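Local coordinates for maintenance of ploidy protein MOB1 (Saccharomyces cerevisiae, PDB 2HJN) that binds and activates the protein kinase DBF2, allowing its phosphorylation by CDC15 in late anaphase within the mitotic exit network, at residues Gln51-Thr56 against Leu227-Glu232; Arg179-Ile184 against Thr203-Phe208; Gln104-Met109 against Cys186-Glu191; Leu210-Gln213 against Leu217-Pro220; Leu57-Val62 against Asn196-Leu201. All coordinates share one frame; numbering follows the deposited sequence.

Interaction 1. Residues Gln51-Thr56 against Leu227-Glu232; sequences QIVEMT and LELVME
V53 and T56, one turn apart on helix 49-58, pack against L229 of the C-terminal helix 227-233 in a pair of nearly parallel helices. The two segments run in the same general direction, with their axes 28° apart and 9.8 Å from each other at closest approach, and they join an N-terminal and a C-terminal helix of the largely helical Mob1/phocein fold. The contact is apolar, with no hydrogen bond crossing it. V53 and L229 share most of it. The CB of V53 already lies close to L229 CD2, and CG2 comes within 3.7 Å of that methyl. CG1, anti to the backbone N (chi1 174°), touches the same leucine methyl and also reaches E228, lying 4.0 Å from E228 CG and against the carboxylate carbon CD. The side chains of V53 and L229 pass each other in opposite directions. An alanine at V53 would remove both methyls and would probably leave L229 CD2 and E228 facing a gap between the helices. The other branch of L229, CD1, packs on F205 of helix 198-214, and T56 touches N202 of that helix. T56 reaches L229 tip to tip, its methyl CG2 standing 3.6 Å from L229 CD2, while its OG1 makes a weak 3.3 Å hydrogen bond back to I52 O.

Interaction 2. Residues Arg179-Ile184 against Thr203-Phe208; sequences RVYAHI and TSFRHF. With ZN (zinc ion), chain B; SO4 (sulfate ion), chain C.
The ring of Y181 is overlapped on one face by the edge of F205, whose CD1 sits 3.6 Å from Y181 CG, off-centre toward the rim. This is a T-shaped pair, with the planes at 68°. Y181 in turn presents its own edge to F208: CE2 stands 3.7 Å from F208 CD1, over that phenyl face, in a second edge-to-face pair with ring centroids 5.3 Å apart. Both phenylalanines hold CG anti to their backbone N, and being three residues apart on helix 198-214 they meet different parts of one tyrosine. The phenol end finds S204, whose OG lies in the ring plane and hydrogen-bonds to Y181 OH; the modelled 2.4 Å is too short to be taken literally, and either hydroxyl could be the donor. S204 OG also bonds to Q89. A leucine in place of Y181 would probably cost F205 the face and F208 the edge they pack on, and S204 a hydroxyl partner. On the same helix as Y181, H183 NE2 binds the zinc ion at 2.1 Å, and R179 holds a sulfate, probably from the crystallisation liquor, through NH1 and NH2. The whole is an aromatic cluster between two roughly antiparallel helices, 165-187 and 198-214, in the buried core of the Mob1 helical fold.

Interaction 3. Residues Gln104-Met109 against Cys186-Glu191; sequences QTCPRM and CHHFNE. With ZN (zinc ion), chain B.
C106 and H188 meet through a shared zinc ion, a metal-mediated contact that ties the loop between helix 75-97 and strand 115-117 to the junction of helices 165-187 and 189-194. It is half of the Cys2His2 zinc site of this Mob1 protein; C101 and H183 complete the four ligands. C106 SG binds the zinc ion at 2.3 Å and H188 NE2 binds it at 2.1 Å. The sulfur and the nitrogen are themselves 3.6 Å apart, as neighbouring ligands of one metal, and SG lies obliquely to the imidazole. Little surface is buried between the two segments, so the metal carries nearly all of the connection. C106 has its SG anti to the carbonyl carbon (chi1 -49°), which puts the sulfur beside the backbone N and on the zinc ion; the side chain also packs on A132 of helix 132-147. H188 is placed at the N-cap position where the short helix 189-194 starts, and its NE2 points to the zinc ion. The ring of H183, another ligand, meets that of H188 at about 65°. A second-shell carboxylate fixes the rotation of the H188 imidazole and would probably strengthen NE2 as a donor to the metal: E191 OE1 lies in the plane of the H188 ring and accepts ND1 at 2.9 Å through its syn lone pair.

Interaction 4. Residues Leu210-Gln213 against Leu217-Pro220; sequences LFAQ and LLRP
A212 O accepts the backbone N-H of L217 at 2.9 Å, a hydrogen bond made in the carbonyl plane with an N-H...O angle of 144°. It joins the end of helix 198-214 to the chain that leaves it, spanning five residues, and brings the CA atoms of A212 and L217 to 4.8 Å. Around this bond the side chains close up. The CB of A212 lies alongside L218, 3.8 Å from L218 CB and nearly as close to CG, with CD1 of the same leucine touching it as well. L217 has its CG anti to the carbonyl carbon (chi1 -51°) and an extended chi2 (167°), which together set CD1 near the ring of F211; its approach to F211 CD2, at 4.3 Å, is loose and oblique. F211 itself stacks on H82, and L217 continues onto L79, both of helix 75-97, while L218 packs on R175 of helix 165-187. These contacts join the turn to helices 75-97 and 165-187. The N-H of L218 is buried here with no partner in the model, whereas that of L217 is satisfied by the alanine carbonyl. One backbone bond and a few methyl and methylene contacts thus fold the chain back on its own helix, chiefly by apolar packing.

Interaction 5. Residues Leu57-Val62 against Asn196-Leu201; sequences LGSEGV and NLQTVL
Residues 57-62, continuing from helix 49-58, run beside the start of helix 198-214, S59 lying opposite Q198 with their CA atoms 6.5 Å apart and E60 opposite T199 at 6.8 Å. T199 OG1 donates a 2.9 Å hydrogen bond to E60 OE1, meeting that oxygen on its syn side, 20° out of the carboxylate plane. E60 reaches it through a chain bent at chi2 (-65°), which folds the carboxylate across toward the threonine, and the other oxygen, OE2, is bonded to N202 one turn further along the same helix. Both carboxylate oxygens are thus held by one helix, at an exposed edge of the contact. Deeper in, S59 packs against the aliphatic part of Q198, its OG 3.4 Å from Q198 CB and its CB 3.9 Å from the same atom. The serine hydroxyl has its polar partner in T56 O, three residues earlier. F189 and L193 of helix 189-194 also pack on S59. Just before helix 198-214, N196 ends the preceding helix with positive phi in a Schellman motif, and L197 takes the N-cap position; L197 and V200 face M92 and V200 of the second subunit. The contact is a junction of helices 49-58 and 198-214, flanking the homodimer interface of the Mob1 fold.

Helix 198-214 runs through the set: interaction 5 uses its start, interaction 2 its middle and interaction 4 its last turns, with the centres of interactions 4 and 5 about 23 Å apart. Interactions 1 and 5 share helix 49-58, and interactions 2 and 3 share helix 165-187 and the zinc ion. Along the chain interaction 1 encloses all the others, interaction 3 is nested within interaction 5, and interaction 4 follows interactions 2, 3 and 5. Interaction 2 touches each of the other four, F205 meeting L229 of interaction 1. Interactions 3 and 4, about 25 Å apart between centres, do not touch, but both touch interaction 2, which links the zinc site to the turn after helix 198-214.

Interaction 1. Residues Gln51-Thr56 against Leu227-Glu232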
# COMPACT_ATOMS: atom_id res chain seq x y z
N GLN A 51 -14.53 17.70 11.78
CA GLN A 51 -13.80 17.93 10.53
C GLN A 51 -13.26 16.60 9.97
O GLN A 51 -13.44 16.29 8.79
CB GLN A 51 -12.64 18.91 10.72
CG GLN A 51 -13.00 20.43 10.67
CD GLN A 51 -12.35 21.24 11.81
OE1 GLN A 51 -11.14 21.13 12.07
NE2 GLN A 51 -13.15 22.03 12.49
N ILE A 52 -12.60 15.83 10.82
CA ILE A 52 -12.07 14.56 10.35
C ILE A 52 -13.15 13.65 9.74
O ILE A 52 -12.97 13.14 8.62
CB ILE A 52 -11.20 13.86 11.40
CG1 ILE A 52 -9.88 14.65 11.55
CG2 ILE A 52 -11.01 12.36 11.03
CD1 ILE A 52 -9.29 14.66 12.95
N VAL A 53 -14.28 13.46 10.43
CA VAL A 53 -15.36 12.59 9.91
C VAL A 53 -16.01 13.08 8.57
O VAL A 53 -16.41 12.26 7.72
CB VAL A 53 -16.43 12.28 10.99
CG1 VAL A 53 -17.62 11.51 10.40
CG2 VAL A 53 -15.81 11.49 12.18
N GLU A 54 -16.13 14.39 8.39
CA GLU A 54 -16.71 14.93 7.17
C GLU A 54 -15.80 14.77 5.95
O GLU A 54 -16.26 14.50 4.86
CB GLU A 54 -17.03 16.38 7.36
N MSE A 55 -14.50 15.00 6.15
CA MSE A 55 -13.47 14.67 5.15
C MSE A 55 -13.49 13.20 4.72
O MSE A 55 -13.30 12.90 3.54
CB MSE A 55 -12.09 14.99 5.73
CG MSE A 55 -10.90 14.65 4.85
SE MSE A 55 -9.27 15.03 5.89
CE MSE A 55 -9.70 14.10 7.52
N THR A 56 -13.68 12.30 5.70
CA THR A 56 -13.79 10.86 5.45
C THR A 56 -14.99 10.46 4.58
O THR A 56 -14.87 9.64 3.67
CB THR A 56 -13.83 10.04 6.75
OG1 THR A 56 -12.55 10.12 7.39
CG2 THR A 56 -14.15 8.58 6.45
N LEU A 227 -15.71 7.25 17.30
CA LEU A 227 -17.11 6.79 17.52
C LEU A 227 -18.10 7.18 16.44
O LEU A 227 -18.85 6.33 16.01
CB LEU A 227 -17.65 7.20 18.91
CG LEU A 227 -19.04 6.58 19.13
CD1 LEU A 227 -18.92 5.04 19.23
CD2 LEU A 227 -19.77 7.17 20.31
N GLU A 228 -18.10 8.45 15.99
CA GLU A 228 -19.01 8.92 14.91
C GLU A 228 -18.70 8.26 13.59
O GLU A 228 -19.60 7.91 12.81
CB GLU A 228 -18.94 10.46 14.72
CG GLU A 228 -19.91 10.99 13.62
CD GLU A 228 -19.93 12.51 13.48
OE1 GLU A 228 -19.13 13.19 14.16
OE2 GLU A 228 -20.73 13.06 12.67
N LEU A 229 -17.41 8.10 13.33
CA LEU A 229 -16.97 7.39 12.12
C LEU A 229 -17.56 5.97 12.09
O LEU A 229 -18.14 5.52 11.07
CB LEU A 229 -15.42 7.36 12.10
CG LEU A 229 -14.63 7.43 10.80
CD1 LEU A 229 -14.84 6.17 10.11
CD2 LEU A 229 -15.16 8.55 9.95
N VAL A 230 -17.40 5.26 13.21
CA VAL A 230 -17.93 3.90 13.33
C VAL A 230 -19.46 3.94 13.12
O VAL A 230 -20.01 3.08 12.42
CB VAL A 230 -17.62 3.25 14.71
CG1 VAL A 230 -18.20 1.83 14.77
CG2 VAL A 230 -16.13 3.24 15.01
N MSE A 231 -20.12 4.92 13.74
CA MSE A 231 -21.59 5.13 13.55
C MSE A 231 -21.97 5.31 12.07
O MSE A 231 -23.00 4.82 11.64
CB MSE A 231 -22.10 6.36 14.35
CG MSE A 231 -22.08 6.25 15.86
SE MSE A 231 -23.41 4.99 16.54
CE MSE A 231 -22.29 3.35 16.77
N GLU A 232 -21.13 6.00 11.29
CA GLU A 232 -21.43 6.23 9.85
C GLU A 232 -20.99 5.07 8.92
O GLU A 232 -21.77 4.64 8.05
CB GLU A 232 -20.81 7.53 9.35
CG GLU A 232 -21.42 8.84 9.93
CD GLU A 232 -22.83 9.15 9.41
OE1 GLU A 232 -23.19 8.75 8.26
OE2 GLU A 232 -23.58 9.80 10.17

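Interaction 2. Residues Arg179-Ile184 against Thr203-Phe208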
# COMPACT_ATOMS: atom_id res chain seq x y z
N ARG A 179 -6.08 1.66 17.80
CA ARG A 179 -5.29 2.90 18.00
C ARG A 179 -4.46 3.29 16.75
O ARG A 179 -4.19 4.47 16.55
CB ARG A 179 -4.33 2.73 19.21
CG ARG A 179 -5.11 2.53 20.56
CD ARG A 179 -4.32 2.17 21.81
NE ARG A 179 -5.32 1.79 22.81
CZ ARG A 179 -5.15 0.93 23.79
NH1 ARG A 179 -3.99 0.32 23.95
NH2 ARG A 179 -6.16 0.67 24.64
N VAL A 180 -4.03 2.30 15.96
CA VAL A 180 -3.27 2.57 14.69
C VAL A 180 -4.22 3.16 13.66
O VAL A 180 -3.88 4.16 13.00
CB VAL A 180 -2.58 1.30 14.13
CG1 VAL A 180 -1.77 1.66 12.87
CG2 VAL A 180 -1.65 0.64 15.23
N TYR A 181 -5.41 2.59 13.52
CA TYR A 181 -6.43 3.21 12.63
C TYR A 181 -6.72 4.65 13.08
O TYR A 181 -6.84 5.55 12.22
CB TYR A 181 -7.77 2.45 12.66
CG TYR A 181 -7.86 1.24 11.75
CD1 TYR A 181 -7.82 1.37 10.36
CD2 TYR A 181 -8.04 -0.03 12.29
CE1 TYR A 181 -7.93 0.23 9.55
CE2 TYR A 181 -8.15 -1.14 11.51
CZ TYR A 181 -8.11 -1.00 10.14
OH TYR A 181 -8.26 -2.13 9.42
N ALA A 182 -6.80 4.85 14.40
CA ALA A 182 -7.13 6.20 14.91
C ALA A 182 -6.06 7.23 14.51
O ALA A 182 -6.38 8.38 14.11
CB ALA A 182 -7.36 6.20 16.45
N HIS A 183 -4.78 6.86 14.64
CA HIS A 183 -3.70 7.79 14.23
C HIS A 183 -3.75 8.12 12.71
O HIS A 183 -3.51 9.27 12.30
CB HIS A 183 -2.31 7.26 14.64
CG HIS A 183 -1.21 8.24 14.37
ND1 HIS A 183 -1.11 9.45 15.02
CD2 HIS A 183 -0.26 8.25 13.40
CE1 HIS A 183 -0.12 10.15 14.50
NE2 HIS A 183 0.41 9.44 13.51
N ILE A 184 -3.99 7.09 11.89
CA ILE A 184 -4.04 7.26 10.42
C ILE A 184 -5.11 8.26 10.02
O ILE A 184 -4.85 9.19 9.27
CB ILE A 184 -4.25 5.89 9.61
CG1 ILE A 184 -3.03 4.97 9.70
CG2 ILE A 184 -4.41 6.11 8.08
CD1 ILE A 184 -3.34 3.52 9.34
N THR A 203 -12.94 0.56 3.78
CA THR A 203 -13.41 -0.84 3.68
C THR A 203 -12.80 -1.74 4.75
O THR A 203 -13.53 -2.48 5.39
CB THR A 203 -13.23 -1.47 2.25
OG1 THR A 203 -13.93 -0.65 1.27
CG2 THR A 203 -13.79 -2.88 2.20
N SER A 204 -11.47 -1.67 4.93
CA SER A 204 -10.75 -2.38 6.05
C SER A 204 -11.30 -2.05 7.42
O SER A 204 -11.60 -2.92 8.24
CB SER A 204 -9.25 -2.00 5.99
OG SER A 204 -8.43 -2.60 7.03
N PHE A 205 -11.40 -0.74 7.69
CA PHE A 205 -11.90 -0.28 8.98
C PHE A 205 -13.36 -0.73 9.26
O PHE A 205 -13.69 -1.10 10.40
CB PHE A 205 -11.77 1.24 9.01
CG PHE A 205 -12.22 1.89 10.31
CD1 PHE A 205 -11.44 1.79 11.44
CD2 PHE A 205 -13.41 2.62 10.36
CE1 PHE A 205 -11.84 2.38 12.65
CE2 PHE A 205 -13.85 3.24 11.57
CZ PHE A 205 -13.07 3.12 12.71
N ARG A 206 -14.21 -0.64 8.23
CA ARG A 206 -15.59 -1.08 8.32
C ARG A 206 -15.64 -2.58 8.69
O ARG A 206 -16.41 -2.98 9.55
CB ARG A 206 -16.32 -0.85 6.97
CG ARG A 206 -17.75 -1.52 6.84
CD ARG A 206 -18.47 -1.23 5.46
NE ARG A 206 -18.02 -2.12 4.36
CZ ARG A 206 -17.52 -1.69 3.19
NH1 ARG A 206 -17.38 -0.38 2.95
NH2 ARG A 206 -17.15 -2.57 2.24
N HIS A 207 -14.86 -3.40 7.98
CA HIS A 207 -14.81 -4.86 8.22
C HIS A 207 -14.24 -5.16 9.63
O HIS A 207 -14.74 -6.07 10.34
CB HIS A 207 -14.04 -5.54 7.06
CG HIS A 207 -14.00 -7.05 7.15
ND1 HIS A 207 -12.87 -7.78 6.85
CD2 HIS A 207 -14.94 -7.96 7.51
CE1 HIS A 207 -13.12 -9.07 7.02
NE2 HIS A 207 -14.37 -9.20 7.43
N PHE A 208 -13.24 -4.38 10.06
CA PHE A 208 -12.64 -4.50 11.41
C PHE A 208 -13.74 -4.27 12.49
O PHE A 208 -13.89 -5.08 13.40
CB PHE A 208 -11.48 -3.49 11.55
CG PHE A 208 -10.73 -3.55 12.88
CD1 PHE A 208 -9.53 -4.26 12.98
CD2 PHE A 208 -11.19 -2.85 14.00
CE1 PHE A 208 -8.79 -4.31 14.22
CE2 PHE A 208 -10.47 -2.87 15.23
CZ PHE A 208 -9.26 -3.59 15.34
ZN ZN B . 2.01 10.20 12.31
S SO4 C . -4.49 -2.37 26.74
O1 SO4 C . -5.03 -3.67 26.31
O2 SO4 C . -5.63 -1.44 26.79
O3 SO4 C . -3.72 -2.47 27.97
O4 SO4 C . -3.51 -1.81 25.82

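Interaction 3. Residues Gln104-Met109 against Cys186-Glu191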
# COMPACT_ATOMS: atom_id res chain seq x y z
N GLN A 104 9.63 13.71 14.11
CA GLN A 104 9.43 15.19 13.99
C GLN A 104 8.05 15.62 13.56
O GLN A 104 7.56 16.64 14.03
CB GLN A 104 10.53 15.85 13.12
CG GLN A 104 11.92 15.36 13.59
CD GLN A 104 12.39 16.06 14.86
OE1 GLN A 104 12.58 15.43 15.93
NE2 GLN A 104 12.60 17.38 14.75
N THR A 105 7.38 14.85 12.69
CA THR A 105 5.97 15.23 12.38
C THR A 105 5.03 14.87 13.51
O THR A 105 4.09 15.60 13.80
CB THR A 105 5.42 14.59 11.05
OG1 THR A 105 5.42 13.15 11.19
CG2 THR A 105 6.30 15.00 9.87
N CYS A 106 5.27 13.72 14.13
CA CYS A 106 4.36 13.19 15.15
C CYS A 106 5.14 12.78 16.42
O CYS A 106 5.41 11.57 16.63
CB CYS A 106 3.49 12.01 14.59
SG CYS A 106 2.68 12.33 12.99
N PRO A 107 5.47 13.79 17.29
CA PRO A 107 6.22 13.53 18.52
C PRO A 107 5.50 12.73 19.63
O PRO A 107 6.16 12.33 20.57
CB PRO A 107 6.62 14.94 19.02
CG PRO A 107 5.74 15.89 18.33
CD PRO A 107 5.14 15.23 17.11
N ARG A 108 4.18 12.55 19.52
CA ARG A 108 3.40 11.79 20.46
C ARG A 108 2.42 10.92 19.65
O ARG A 108 1.97 11.30 18.55
CB ARG A 108 2.59 12.69 21.39
CG ARG A 108 3.39 13.51 22.41
CD ARG A 108 2.39 14.40 23.24
NE ARG A 108 1.53 15.22 22.37
CZ ARG A 108 0.29 15.64 22.67
NH1 ARG A 108 -0.28 15.31 23.83
NH2 ARG A 108 -0.39 16.39 21.79
N MSE A 109 2.05 9.79 20.21
CA MSE A 109 1.06 8.92 19.54
C MSE A 109 -0.33 9.48 19.89
O MSE A 109 -0.87 9.16 20.95
CB MSE A 109 1.24 7.45 19.95
CG MSE A 109 0.23 6.49 19.37
SE MSE A 109 0.35 6.35 17.40
CE MSE A 109 -0.80 4.79 17.40
N CYS A 186 -6.87 10.50 11.87
CA CYS A 186 -6.75 11.84 12.48
C CYS A 186 -5.49 12.63 12.06
O CYS A 186 -5.48 13.87 12.10
CB CYS A 186 -6.86 11.78 14.00
SG CYS A 186 -8.42 11.10 14.60
N HIS A 187 -4.44 11.94 11.64
CA HIS A 187 -3.21 12.64 11.28
C HIS A 187 -2.61 12.40 9.89
O HIS A 187 -1.75 13.19 9.46
CB HIS A 187 -2.20 12.51 12.44
CG HIS A 187 -2.77 13.06 13.73
ND1 HIS A 187 -2.86 14.41 13.96
CD2 HIS A 187 -3.41 12.46 14.76
CE1 HIS A 187 -3.45 14.62 15.12
NE2 HIS A 187 -3.82 13.45 15.61
N HIS A 188 -3.08 11.37 9.18
CA HIS A 188 -2.53 11.10 7.83
C HIS A 188 -3.54 10.93 6.70
O HIS A 188 -3.18 10.43 5.63
CB HIS A 188 -1.55 9.90 7.89
CG HIS A 188 -0.39 10.15 8.82
ND1 HIS A 188 0.61 11.05 8.52
CD2 HIS A 188 -0.17 9.76 10.09
CE1 HIS A 188 1.45 11.13 9.53
NE2 HIS A 188 1.01 10.35 10.51
N PHE A 189 -4.79 11.31 6.92
CA PHE A 189 -5.81 11.01 5.87
C PHE A 189 -5.53 11.70 4.55
O PHE A 189 -5.86 11.12 3.51
CB PHE A 189 -7.23 11.29 6.33
CG PHE A 189 -8.34 10.71 5.44
CD1 PHE A 189 -8.79 9.38 5.61
CD2 PHE A 189 -8.99 11.50 4.47
CE1 PHE A 189 -9.81 8.84 4.78
CE2 PHE A 189 -9.99 10.94 3.65
CZ PHE A 189 -10.41 9.63 3.81
N ASN A 190 -5.00 12.92 4.58
CA ASN A 190 -4.64 13.65 3.32
C ASN A 190 -3.70 12.87 2.40
O ASN A 190 -3.76 13.01 1.18
CB ASN A 190 -4.07 15.08 3.54
CG ASN A 190 -3.08 15.20 4.74
OD1 ASN A 190 -2.82 16.33 5.19
ND2 ASN A 190 -2.54 14.07 5.26
N GLU A 191 -2.86 12.05 3.00
CA GLU A 191 -1.81 11.33 2.26
C GLU A 191 -2.42 10.06 1.68
O GLU A 191 -2.10 9.65 0.60
CB GLU A 191 -0.62 11.06 3.18
CG GLU A 191 0.26 12.33 3.45
CD GLU A 191 0.51 12.60 4.94
OE1 GLU A 191 0.08 11.81 5.79
OE2 GLU A 191 1.16 13.61 5.27
ZN ZN B . 2.01 10.20 12.31

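Interaction 4. Residues Leu210-Gln213 against Leu217-Pro220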
# COMPACT_ATOMS: atom_id res chain seq x y z
N LEU A 210 -17.20 -4.19 12.10
CA LEU A 210 -18.29 -5.18 12.04
C LEU A 210 -17.92 -6.51 12.69
O LEU A 210 -18.74 -7.12 13.39
CB LEU A 210 -18.74 -5.41 10.59
CG LEU A 210 -19.45 -4.22 9.96
CD1 LEU A 210 -19.53 -4.41 8.43
CD2 LEU A 210 -20.85 -4.10 10.61
N PHE A 211 -16.67 -6.93 12.48
CA PHE A 211 -16.15 -8.18 13.03
C PHE A 211 -16.11 -8.13 14.56
O PHE A 211 -16.62 -9.03 15.24
CB PHE A 211 -14.78 -8.51 12.42
CG PHE A 211 -14.35 -9.92 12.63
CD1 PHE A 211 -14.61 -10.89 11.66
CD2 PHE A 211 -13.67 -10.29 13.77
CE1 PHE A 211 -14.25 -12.19 11.85
CE2 PHE A 211 -13.30 -11.61 13.97
CZ PHE A 211 -13.59 -12.55 13.00
N ALA A 212 -15.57 -7.04 15.11
CA ALA A 212 -15.61 -6.79 16.54
C ALA A 212 -17.02 -6.74 17.14
O ALA A 212 -17.22 -7.20 18.27
CB ALA A 212 -14.86 -5.52 16.87
N GLN A 213 -17.98 -6.16 16.43
CA GLN A 213 -19.38 -6.10 16.90
C GLN A 213 -20.02 -7.53 16.97
O GLN A 213 -20.58 -7.91 18.00
CB GLN A 213 -20.18 -5.14 15.99
CG GLN A 213 -21.69 -4.99 16.30
CD GLN A 213 -22.47 -4.34 15.16
OE1 GLN A 213 -23.08 -3.30 15.35
NE2 GLN A 213 -22.44 -4.96 13.96
N LEU A 217 -16.11 -8.04 20.76
CA LEU A 217 -14.71 -7.87 21.10
C LEU A 217 -14.39 -6.41 21.50
O LEU A 217 -13.56 -6.14 22.37
CB LEU A 217 -13.82 -8.34 19.92
CG LEU A 217 -14.15 -9.76 19.39
CD1 LEU A 217 -13.50 -10.10 18.05
CD2 LEU A 217 -13.85 -10.82 20.40
N LEU A 218 -15.07 -5.47 20.85
CA LEU A 218 -14.87 -4.05 21.10
C LEU A 218 -16.18 -3.40 21.40
O LEU A 218 -17.22 -3.73 20.81
CB LEU A 218 -14.27 -3.33 19.88
CG LEU A 218 -12.82 -3.59 19.52
CD1 LEU A 218 -12.44 -2.55 18.46
CD2 LEU A 218 -11.87 -3.47 20.73
N ARG A 219 -16.10 -2.45 22.31
CA ARG A 219 -17.25 -1.75 22.79
C ARG A 219 -17.08 -0.29 22.40
O ARG A 219 -15.94 0.16 22.17
CB ARG A 219 -17.37 -1.93 24.31
CG ARG A 219 -16.17 -1.41 25.09
CD ARG A 219 -15.97 -2.22 26.38
NE ARG A 219 -17.10 -2.03 27.29
CZ ARG A 219 -17.21 -1.03 28.16
NH1 ARG A 219 -16.24 -0.11 28.26
NH2 ARG A 219 -18.29 -0.96 28.93
N PRO A 220 -18.21 0.45 22.30
CA PRO A 220 -18.26 1.86 21.91
C PRO A 220 -17.16 2.75 22.51
O PRO A 220 -16.52 3.51 21.76
CB PRO A 220 -19.68 2.28 22.34
CG PRO A 220 -20.46 1.05 22.07
CD PRO A 220 -19.57 -0.10 22.53

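Interaction 5. Residues Leu57-Val62 against Asn196-Leu201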
# COMPACT_ATOMS: atom_id res chain seq x y z
N LEU A 57 -16.16 11.00 4.89
CA LEU A 57 -17.35 10.67 4.12
C LEU A 57 -17.24 11.32 2.72
O LEU A 57 -17.57 10.69 1.72
CB LEU A 57 -18.62 11.17 4.85
CG LEU A 57 -18.97 10.55 6.21
CD1 LEU A 57 -20.16 11.26 6.90
CD2 LEU A 57 -19.28 9.08 5.99
N GLY A 58 -16.76 12.56 2.64
CA GLY A 58 -16.65 13.26 1.35
C GLY A 58 -15.65 12.64 0.39
O GLY A 58 -15.70 12.88 -0.84
N SER A 59 -14.73 11.84 0.96
CA SER A 59 -13.62 11.22 0.20
C SER A 59 -14.13 10.23 -0.83
O SER A 59 -13.51 10.06 -1.88
CB SER A 59 -12.63 10.52 1.17
OG SER A 59 -13.06 9.22 1.59
N GLU A 60 -15.26 9.60 -0.49
CA GLU A 60 -15.94 8.60 -1.30
C GLU A 60 -16.49 9.08 -2.68
O GLU A 60 -16.67 8.27 -3.58
CB GLU A 60 -17.00 7.89 -0.45
CG GLU A 60 -16.41 7.00 0.72
CD GLU A 60 -15.56 5.75 0.27
OE1 GLU A 60 -15.25 5.60 -0.93
OE2 GLU A 60 -15.20 4.91 1.14
N GLY A 61 -16.71 10.40 -2.83
CA GLY A 61 -17.15 11.03 -4.08
C GLY A 61 -16.06 11.45 -5.09
O GLY A 61 -16.37 11.74 -6.27
N VAL A 62 -14.80 11.48 -4.64
CA VAL A 62 -13.66 11.89 -5.47
C VAL A 62 -13.09 10.77 -6.32
O VAL A 62 -13.76 10.25 -7.22
N ASN A 196 -5.02 7.65 -3.38
CA ASN A 196 -6.30 7.07 -3.80
C ASN A 196 -6.62 5.80 -2.98
O ASN A 196 -7.18 4.86 -3.49
CB ASN A 196 -6.36 6.81 -5.33
CG ASN A 196 -5.93 8.03 -6.16
OD1 ASN A 196 -6.43 9.15 -5.96
ND2 ASN A 196 -4.95 7.82 -7.07
N LEU A 197 -6.29 5.81 -1.68
CA LEU A 197 -6.50 4.63 -0.83
C LEU A 197 -7.65 4.81 0.14
O LEU A 197 -7.80 4.01 1.06
CB LEU A 197 -5.23 4.33 -0.03
CG LEU A 197 -4.11 3.72 -0.84
CD1 LEU A 197 -2.75 3.76 -0.07
CD2 LEU A 197 -4.52 2.28 -1.12
N GLN A 198 -8.45 5.86 -0.07
CA GLN A 198 -9.59 6.15 0.83
C GLN A 198 -10.57 5.01 0.95
O GLN A 198 -11.03 4.71 2.06
CB GLN A 198 -10.33 7.48 0.49
CG GLN A 198 -10.89 7.51 -0.92
CD GLN A 198 -10.06 8.27 -1.91
OE1 GLN A 198 -10.58 9.12 -2.70
NE2 GLN A 198 -8.78 8.00 -1.91
N THR A 199 -10.85 4.33 -0.17
CA THR A 199 -11.87 3.25 -0.20
C THR A 199 -11.31 1.96 0.43
O THR A 199 -12.00 1.31 1.21
CB THR A 199 -12.47 3.02 -1.64
OG1 THR A 199 -13.01 4.25 -2.16
CG2 THR A 199 -13.61 2.00 -1.61
N VAL A 200 -10.04 1.64 0.16
CA VAL A 200 -9.37 0.53 0.81
C VAL A 200 -9.30 0.78 2.34
O VAL A 200 -9.52 -0.16 3.13
CB VAL A 200 -7.96 0.27 0.21
CG1 VAL A 200 -7.23 -0.81 1.02
CG2 VAL A 200 -8.07 -0.18 -1.20
N LEU A 201 -8.99 2.01 2.75
CA LEU A 201 -8.89 2.31 4.20
C LEU A 201 -10.26 2.14 4.86
O LEU A 201 -10.39 1.46 5.87
CB LEU A 201 -8.38 3.76 4.44
CG LEU A 201 -8.35 4.28 5.89
CD1 LEU A 201 -7.63 3.34 6.86
CD2 LEU A 201 -7.73 5.74 5.93